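Local coordinates for adhesion and penetration protein autotransporter (Haemophilus influenzae, PDB 3SYJ) that promotes bacterial adherence to and invasion of host cells, self-associates in bacterial aggregation, and carries a probable serine protease on the same secreted passenger, at residues 905-919 against 939-951. Numbering follows the deposited sequence.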
ATOM      1  N   GLN A 905      14.169  20.632 -30.716  1.00 47.65           N
ATOM      2  CA  GLN A 905      12.907  21.124 -30.181  1.00 47.41           C
ATOM      3  C   GLN A 905      12.547  20.353 -28.909  1.00 42.66           C
ATOM      4  O   GLN A 905      12.821  19.161 -28.798  1.00 46.20           O
ATOM      5  CB  GLN A 905      11.785  20.984 -31.216  1.00 46.15           C
ATOM      6  CG  GLN A 905      11.959  21.848 -32.458  1.00 46.50           C
ATOM      7  CD  GLN A 905      10.703  21.906 -33.310  1.00 47.68           C
ATOM      8  OE1 GLN A 905       9.970  20.927 -33.423  1.00 53.05           O
ATOM      9  NE2 GLN A 905      10.453  23.058 -33.916  1.00 54.76           N
ATOM     10  N   LEU A 906      11.948  21.037 -27.944  1.00 44.84           N
ATOM     11  CA  LEU A 906      11.452  20.365 -26.752  1.00 41.10           C
ATOM     12  C   LEU A 906       9.930  20.317 -26.773  1.00 41.80           C
ATOM     13  O   LEU A 906       9.267  21.347 -26.651  1.00 36.98           O
ATOM     14  CB  LEU A 906      11.936  21.066 -25.484  1.00 38.57           C
ATOM     15  CG  LEU A 906      11.585  20.323 -24.198  1.00 38.73           C
ATOM     16  CD1 LEU A 906      12.073  18.890 -24.271  1.00 40.93           C
ATOM     17  CD2 LEU A 906      12.170  21.025 -22.988  1.00 41.99           C
ATOM     18  N   THR A 907       9.379  19.121 -26.942  1.00 37.95           N
ATOM     19  CA  THR A 907       7.933  18.948 -26.912  1.00 40.70           C
ATOM     20  C   THR A 907       7.409  19.168 -25.491  1.00 41.83           C
ATOM     21  O   THR A 907       7.950  18.615 -24.534  1.00 45.52           O
ATOM     22  CB  THR A 907       7.523  17.542 -27.418  1.00 46.48           C
ATOM     23  OG1 THR A 907       8.070  17.322 -28.726  1.00 43.81           O
ATOM     24  CG2 THR A 907       6.003  17.401 -27.478  1.00 40.83           C
ATOM     25  N   LEU A 908       6.371  19.990 -25.356  1.00 37.16           N
ATOM     26  CA  LEU A 908       5.743  20.217 -24.059  1.00 37.78           C
ATOM     27  C   LEU A 908       4.361  19.574 -24.017  1.00 40.86           C
ATOM     28  O   LEU A 908       4.015  18.879 -23.059  1.00 39.14           O
ATOM     29  CB  LEU A 908       5.647  21.715 -23.753  1.00 36.47           C
ATOM     30  CG  LEU A 908       6.973  22.393 -23.413  1.00 39.89           C
ATOM     31  CD1 LEU A 908       6.747  23.842 -23.018  1.00 37.17           C
ATOM     32  CD2 LEU A 908       7.694  21.637 -22.304  1.00 32.30           C
ATOM     33  N   VAL A 909       3.581  19.805 -25.067  1.00 40.06           N
ATOM     34  CA  VAL A 909       2.260  19.215 -25.196  1.00 35.43           C
ATOM     35  C   VAL A 909       2.215  18.314 -26.422  1.00 40.74           C
ATOM     36  O   VAL A 909       2.482  18.759 -27.537  1.00 45.20           O
ATOM     37  CB  VAL A 909       1.181  20.297 -25.339  1.00 39.96           C
ATOM     38  CG1 VAL A 909      -0.195  19.656 -25.390  1.00 38.88           C
ATOM     39  CG2 VAL A 909       1.269  21.290 -24.188  1.00 41.12           C
ATOM     40  N   GLU A 910       1.874  17.047 -26.216  1.00 42.87           N
ATOM     41  CA  GLU A 910       1.886  16.070 -27.299  1.00 47.18           C
ATOM     42  C   GLU A 910       0.574  15.310 -27.411  1.00 49.11           C
ATOM     43  O   GLU A 910      -0.327  15.463 -26.585  1.00 47.67           O
ATOM     44  CB  GLU A 910       3.027  15.072 -27.100  1.00 46.31           C
ATOM     45  CG  GLU A 910       2.943  14.301 -25.791  1.00 47.75           C
ATOM     46  CD  GLU A 910       4.172  13.448 -25.523  1.00 55.31           C
ATOM     47  OE1 GLU A 910       4.738  12.890 -26.486  1.00 60.92           O
ATOM     48  OE2 GLU A 910       4.563  13.331 -24.342  1.00 56.92           O
ATOM     49  N   SER A 911       0.479  14.482 -28.441  1.00 48.87           N
ATOM     50  CA  SER A 911      -0.677  13.621 -28.616  1.00 50.15           C
ATOM     51  C   SER A 911      -0.389  12.243 -28.033  1.00 51.18           C
ATOM     52  O   SER A 911       0.763  11.808 -27.986  1.00 46.31           O
ATOM     53  CB  SER A 911      -1.024  13.499 -30.096  1.00 53.71           C
ATOM     54  OG  SER A 911      -2.007  12.502 -30.299  1.00 56.45           O
ATOM     55  N   LYS A 912      -1.434  11.550 -27.615  1.00 52.52           N
ATOM     56  CA  LYS A 912      -1.307  10.245 -27.000  1.00 51.65           C
ATOM     57  C   LYS A 912      -0.897   9.204 -28.019  1.00 52.78           C
ATOM     58  O   LYS A 912      -0.451   8.152 -27.667  1.00 53.02           O
ATOM     59  CB  LYS A 912      -2.588   9.830 -26.255  1.00 51.76           C
ATOM     60  CG  LYS A 912      -3.823   9.812 -27.095  1.00 57.69           C
ATOM     61  CD  LYS A 912      -5.068   9.380 -26.395  1.00 47.98           C
ATOM     62  CE  LYS A 912      -4.941   8.009 -25.835  1.00 50.54           C
ATOM     63  NZ  LYS A 912      -6.273   7.388 -25.632  1.00 58.03           N
ATOM     64  N   ASP A 913      -1.069   9.525 -29.286  1.00 54.90           N
ATOM     65  CA  ASP A 913      -0.544   8.743 -30.385  1.00 54.22           C
ATOM     66  C   ASP A 913      -0.245   9.712 -31.535  1.00 54.88           C
ATOM     67  O   ASP A 913      -0.102  10.886 -31.334  1.00 48.82           O
ATOM     68  CB  ASP A 913      -1.620   7.845 -30.940  1.00 54.96           C
ATOM     69  CG  ASP A 913      -2.863   8.585 -31.249  1.00 61.24           C
ATOM     70  OD1 ASP A 913      -3.890   7.962 -31.428  1.00 66.08           O
ATOM     71  OD2 ASP A 913      -2.811   9.805 -31.311  1.00 60.04           O
ATOM     72  N   ASN A 914      -0.154   9.179 -32.742  1.00 57.61           N
ATOM     73  CA  ASN A 914       0.262   9.937 -33.904  1.00 60.38           C
ATOM     74  C   ASN A 914      -0.727  10.955 -34.451  1.00 57.62           C
ATOM     75  O   ASN A 914      -0.325  11.794 -35.194  1.00 61.24           O
ATOM     76  CB  ASN A 914       0.699   9.040 -35.072  1.00 65.85           C
ATOM     77  CG  ASN A 914       1.837   8.113 -34.728  1.00 66.15           C
ATOM     78  OD1 ASN A 914       2.815   8.501 -34.108  1.00 67.18           O
ATOM     79  ND2 ASN A 914       1.713   6.878 -35.148  1.00 57.66           N
ATOM     80  N   GLN A 915      -2.000  10.893 -34.121  1.00 51.63           N
ATOM     81  CA  GLN A 915      -2.888  11.950 -34.584  1.00 56.23           C
ATOM     82  C   GLN A 915      -2.532  13.308 -33.988  1.00 56.78           C
ATOM     83  O   GLN A 915      -2.087  13.395 -32.869  1.00 58.06           O
ATOM     84  CB  GLN A 915      -4.357  11.628 -34.280  1.00 56.86           C
ATOM     85  CG  GLN A 915      -4.781  10.205 -34.558  1.00 57.78           C
ATOM     86  CD  GLN A 915      -5.066   9.895 -36.004  1.00 49.49           C
ATOM     87  OE1 GLN A 915      -5.370  10.753 -36.791  1.00 47.52           O
ATOM     88  NE2 GLN A 915      -4.999   8.658 -36.331  1.00 40.53           N
ATOM     89  N   PRO A 916      -2.767  14.367 -34.743  1.00 55.63           N
ATOM     90  CA  PRO A 916      -2.453  15.732 -34.338  1.00 51.71           C
ATOM     91  C   PRO A 916      -3.440  16.353 -33.352  1.00 52.66           C
ATOM     92  O   PRO A 916      -4.595  16.001 -33.337  1.00 54.53           O
ATOM     93  CB  PRO A 916      -2.513  16.487 -35.656  1.00 49.15           C
ATOM     94  CG  PRO A 916      -2.464  15.562 -36.637  1.00 50.27           C
ATOM     95  CD  PRO A 916      -2.982  14.293 -36.180  1.00 48.64           C
ATOM     96  N   LEU A 917      -2.970  17.274 -32.534  1.00 49.53           N
ATOM     97  CA  LEU A 917      -3.849  17.904 -31.554  1.00 46.04           C
ATOM     98  C   LEU A 917      -4.823  18.863 -32.224  1.00 46.57           C
ATOM     99  O   LEU A 917      -4.480  19.527 -33.199  1.00 51.70           O
ATOM    100  CB  LEU A 917      -3.030  18.653 -30.502  1.00 46.29           C
ATOM    101  CG  LEU A 917      -2.132  17.810 -29.595  1.00 47.61           C
ATOM    102  CD1 LEU A 917      -1.327  18.707 -28.670  1.00 47.68           C
ATOM    103  CD2 LEU A 917      -2.953  16.810 -28.793  1.00 45.87           C
ATOM    104  N   SER A 918      -6.033  18.938 -31.683  1.00 48.08           N
ATOM    105  CA  SER A 918      -7.094  19.761 -32.255  1.00 49.99           C
ATOM    106  C   SER A 918      -6.694  21.226 -32.431  1.00 51.28           C
ATOM    107  O   SER A 918      -5.832  21.739 -31.719  1.00 53.34           O
ATOM    108  CB  SER A 918      -8.359  19.658 -31.397  1.00 54.43           C
ATOM    109  OG  SER A 918      -9.374  20.530 -31.862  1.00 55.44           O
ATOM    110  N   ASP A 919      -7.328  21.890 -33.392  1.00 52.09           N
ATOM    111  CA  ASP A 919      -7.143  23.321 -33.599  1.00 55.20           C
ATOM    112  C   ASP A 919      -7.935  24.139 -32.585  1.00 54.68           C
ATOM    113  O   ASP A 919      -7.735  25.350 -32.454  1.00 46.72           O
ATOM    114  CB  ASP A 919      -7.561  23.716 -35.013  1.00 55.88           C
ATOM    115  CG  ASP A 919      -6.387  23.770 -35.967  1.00 70.45           C
ATOM    116  OD1 ASP A 919      -6.253  24.797 -36.673  1.00 68.44           O
ATOM    117  OD2 ASP A 919      -5.592  22.800 -36.001  1.00 72.86           O
ATOM    118  N   LEU A 939       7.179  29.254 -28.143  1.00 40.87           N
ATOM    119  CA  LEU A 939       6.202  28.177 -28.283  1.00 39.95           C
ATOM    120  C   LEU A 939       5.596  28.162 -29.678  1.00 42.53           C
ATOM    121  O   LEU A 939       5.134  29.189 -30.179  1.00 42.78           O
ATOM    122  CB  LEU A 939       5.091  28.295 -27.233  1.00 37.93           C
ATOM    123  CG  LEU A 939       4.066  27.155 -27.212  1.00 38.15           C
ATOM    124  CD1 LEU A 939       4.705  25.823 -26.828  1.00 34.53           C
ATOM    125  CD2 LEU A 939       2.926  27.483 -26.266  1.00 42.08           C
ATOM    126  N   VAL A 940       5.592  26.988 -30.299  1.00 41.40           N
ATOM    127  CA  VAL A 940       5.052  26.831 -31.641  1.00 42.36           C
ATOM    128  C   VAL A 940       4.209  25.567 -31.735  1.00 49.63           C
ATOM    129  O   VAL A 940       4.432  24.606 -30.997  1.00 48.31           O
ATOM    130  CB  VAL A 940       6.180  26.722 -32.680  1.00 47.95           C
ATOM    131  CG1 VAL A 940       6.967  28.022 -32.750  1.00 45.09           C
ATOM    132  CG2 VAL A 940       7.102  25.550 -32.344  1.00 44.80           C
ATOM    133  N   LYS A 941       3.235  25.562 -32.638  1.00 48.27           N
ATOM    134  CA  LYS A 941       2.554  24.319 -32.954  1.00 47.11           C
ATOM    135  C   LYS A 941       3.152  23.735 -34.225  1.00 51.85           C
ATOM    136  O   LYS A 941       2.852  24.171 -35.336  1.00 56.74           O
ATOM    137  CB  LYS A 941       1.042  24.499 -33.085  1.00 47.99           C
ATOM    138  CG  LYS A 941       0.338  23.204 -33.477  1.00 49.35           C
ATOM    139  CD  LYS A 941      -1.142  23.236 -33.154  1.00 47.46           C
ATOM    140  CE  LYS A 941      -1.823  21.957 -33.602  1.00 49.05           C
ATOM    141  NZ  LYS A 941      -3.292  22.015 -33.378  1.00 50.54           N
ATOM    142  N   ASN A 942       4.018  22.749 -34.045  1.00 49.30           N
ATOM    143  CA  ASN A 942       4.746  22.162 -35.152  1.00 52.83           C
ATOM    144  C   ASN A 942       4.471  20.673 -35.246  1.00 51.47           C
ATOM    145  O   ASN A 942       4.701  19.932 -34.292  1.00 50.44           O
ATOM    146  CB  ASN A 942       6.244  22.403 -34.975  1.00 51.44           C
ATOM    147  CG  ASN A 942       7.084  21.445 -35.785  1.00 57.20           C
ATOM    148  OD1 ASN A 942       7.941  20.749 -35.244  1.00 56.37           O
ATOM    149  ND2 ASN A 942       6.838  21.395 -37.089  1.00 58.06           N
ATOM    150  N   ASP A 943       3.962  20.237 -36.390  1.00 55.32           N
ATOM    151  CA  ASP A 943       3.755  18.816 -36.616  1.00 56.78           C
ATOM    152  C   ASP A 943       2.742  18.235 -35.622  1.00 57.44           C
ATOM    153  O   ASP A 943       2.933  17.142 -35.082  1.00 48.80           O
ATOM    154  CB  ASP A 943       5.096  18.084 -36.522  1.00 58.02           C
ATOM    155  CG  ASP A 943       4.988  16.620 -36.877  1.00 74.62           C
ATOM    156  OD1 ASP A 943       4.151  16.279 -37.740  1.00 78.62           O
ATOM    157  OD2 ASP A 943       5.744  15.812 -36.290  1.00 77.78           O
ATOM    158  N   GLY A 944       1.670  18.986 -35.381  1.00 54.81           N
ATOM    159  CA  GLY A 944       0.578  18.529 -34.537  1.00 51.50           C
ATOM    160  C   GLY A 944       0.818  18.570 -33.037  1.00 51.15           C
ATOM    161  O   GLY A 944      -0.043  18.148 -32.262  1.00 53.19           O
ATOM    162  N   GLU A 945       1.979  19.074 -32.624  1.00 51.45           N
ATOM    163  CA  GLU A 945       2.335  19.141 -31.208  1.00 48.57           C
ATOM    164  C   GLU A 945       2.881  20.516 -30.840  1.00 45.33           C
ATOM    165  O   GLU A 945       3.348  21.253 -31.705  1.00 45.96           O
ATOM    166  CB  GLU A 945       3.365  18.062 -30.864  1.00 48.35           C
ATOM    167  CG  GLU A 945       2.953  16.673 -31.310  1.00 48.56           C
ATOM    168  CD  GLU A 945       3.799  15.575 -30.698  1.00 53.09           C
ATOM    169  OE1 GLU A 945       5.040  15.722 -30.645  1.00 56.35           O
ATOM    170  OE2 GLU A 945       3.216  14.554 -30.275  1.00 53.58           O
ATOM    171  N   PHE A 946       2.817  20.855 -29.554  1.00 44.70           N
ATOM    172  CA  PHE A 946       3.297  22.148 -29.066  1.00 42.64           C
ATOM    173  C   PHE A 946       4.696  22.033 -28.483  1.00 40.98           C
ATOM    174  O   PHE A 946       4.903  21.382 -27.457  1.00 37.89           O
ATOM    175  CB  PHE A 946       2.321  22.742 -28.044  1.00 40.09           C
ATOM    176  CG  PHE A 946       1.012  23.159 -28.644  1.00 41.90           C
ATOM    177  CD1 PHE A 946       0.799  24.469 -29.031  1.00 42.10           C
ATOM    178  CD2 PHE A 946       0.001  22.233 -28.847  1.00 46.14           C
ATOM    179  CE1 PHE A 946      -0.405  24.852 -29.600  1.00 45.74           C
ATOM    180  CE2 PHE A 946      -1.204  22.610 -29.414  1.00 45.96           C
ATOM    181  CZ  PHE A 946      -1.408  23.920 -29.790  1.00 42.63           C
ATOM    182  N   ARG A 947       5.655  22.667 -29.150  1.00 38.43           N
ATOM    183  CA  ARG A 947       7.058  22.519 -28.785  1.00 40.09           C
ATOM    184  C   ARG A 947       7.748  23.852 -28.517  1.00 42.05           C
ATOM    185  O   ARG A 947       7.300  24.905 -28.979  1.00 38.36           O
ATOM    186  CB  ARG A 947       7.810  21.769 -29.884  1.00 44.92           C
ATOM    187  CG  ARG A 947       7.106  20.528 -30.383  1.00 41.64           C
ATOM    188  CD  ARG A 947       8.059  19.629 -31.141  1.00 43.08           C
ATOM    189  NE  ARG A 947       7.432  18.350 -31.455  1.00 57.23           N
ATOM    190  CZ  ARG A 947       6.912  18.047 -32.640  1.00 64.02           C
ATOM    191  NH1 ARG A 947       6.963  18.932 -33.626  1.00 64.34           N
ATOM    192  NH2 ARG A 947       6.352  16.860 -32.842  1.00 64.79           N
ATOM    193  N   LEU A 948       8.834  23.789 -27.748  1.00 42.27           N
ATOM    194  CA  LEU A 948       9.736  24.918 -27.566  1.00 39.95           C
ATOM    195  C   LEU A 948      10.736  24.920 -28.707  1.00 45.55           C
ATOM    196  O   LEU A 948      11.397  23.914 -28.979  1.00 42.02           O
ATOM    197  CB  LEU A 948      10.474  24.822 -26.234  1.00 37.40           C
ATOM    198  CG  LEU A 948       9.652  25.133 -24.988  1.00 37.30           C
ATOM    199  CD1 LEU A 948      10.527  25.049 -23.747  1.00 37.91           C
ATOM    200  CD2 LEU A 948       9.005  26.501 -25.108  1.00 39.27           C
ATOM    201  N   HIS A 949      10.851  26.063 -29.370  1.00 47.40           N
ATOM    202  CA  HIS A 949      11.596  26.149 -30.613  1.00 48.74           C
ATOM    203  C   HIS A 949      12.548  27.340 -30.595  1.00 51.96           C
ATOM    204  O   HIS A 949      12.238  28.388 -30.032  1.00 46.20           O
ATOM    205  CB  HIS A 949      10.610  26.256 -31.780  1.00 49.01           C
ATOM    206  CG  HIS A 949      11.254  26.218 -33.129  1.00 57.03           C
ATOM    207  ND1 HIS A 949      10.874  27.055 -34.158  1.00 57.81           N
ATOM    208  CD2 HIS A 949      12.250  25.444 -33.622  1.00 60.43           C
ATOM    209  CE1 HIS A 949      11.606  26.796 -35.226  1.00 64.01           C
ATOM    210  NE2 HIS A 949      12.450  25.823 -34.928  1.00 62.15           N
ATOM    211  N   ASN A 950      13.715  27.161 -31.203  1.00 57.14           N
ATOM    212  CA  ASN A 950      14.681  28.240 -31.349  1.00 51.47           C
ATOM    213  C   ASN A 950      14.710  28.760 -32.784  1.00 53.43           C
ATOM    214  O   ASN A 950      15.131  28.050 -33.695  1.00 60.81           O
ATOM    215  CB  ASN A 950      16.074  27.767 -30.941  1.00 50.05           C
ATOM    216  CG  ASN A 950      17.125  28.839 -31.126  1.00 58.50           C
ATOM    217  OD1 ASN A 950      16.822  30.033 -31.103  1.00 58.67           O
ATOM    218  ND2 ASN A 950      18.369  28.421 -31.309  1.00 61.44           N
ATOM    219  N   PRO A 951      14.254  30.003 -32.989  1.00 57.59           N
ATOM    220  CA  PRO A 951      14.230  30.621 -34.321  1.00 63.87           C
ATOM    221  C   PRO A 951      15.635  30.787 -34.906  1.00 67.37           C
ATOM    222  O   PRO A 951      15.852  30.457 -36.077  1.00 66.26           O
ATOM    223  CB  PRO A 951      13.603  31.998 -34.058  1.00 60.15           C
ATOM    224  CG  PRO A 951      12.853  31.838 -32.773  1.00 61.88           C
ATOM    225  CD  PRO A 951      13.679  30.887 -31.962  1.00 60.95           C
TER
HETATM  226  O   HOH W   1       2.089  12.807 -32.614  1.00 54.38           O
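Arg947 turns CG away from its carbonyl carbon (chi1 -47°) and runs extended to NE, while Thr907 sets OG1 beside its backbone N (chi1 -55°); the side chains thus lie side by side, and NE donates to OG1 at 3.0 Å, within the guanidinium plane. Thr907, branched at CB, suits a strand and still offers a hydroxyl. Arginine's several nitrogens serve two partners: on the same edge NH2, its bond tilted from that plane, forms a salt bridge with Glu945 OE1 at 2.8 Å. Glu945 OE2 accepts from Ser911 N at 3.3 Å. Leu908 N and Val909 N both donate to Phe946 O, a classic beta bulge where strand 906-911 turns a corner of the beta-helix. The hairpin 939-949, with its type I' turn, adds antiparallel strands at the C-terminal end of the parallel solenoid coils. Bulky apolar Val909 and Phe946, beside Leu906 and Leu948, fill the buried face; Leu917 CD1, from the following loop, meets the Phe946 ring edge at CD2 (3.8 Å), and the rings of Phe923 and Phe946 meet edge-to-face. Gly944 O accepts from Leu917 N at 3.1 Å; glycine suits the turn's positive phi. Lys941, long and extended, carries NZ to Leu917 O at 2.8 Å, above the carbonyl plane, and forms a salt bridge with Asp919 OD2.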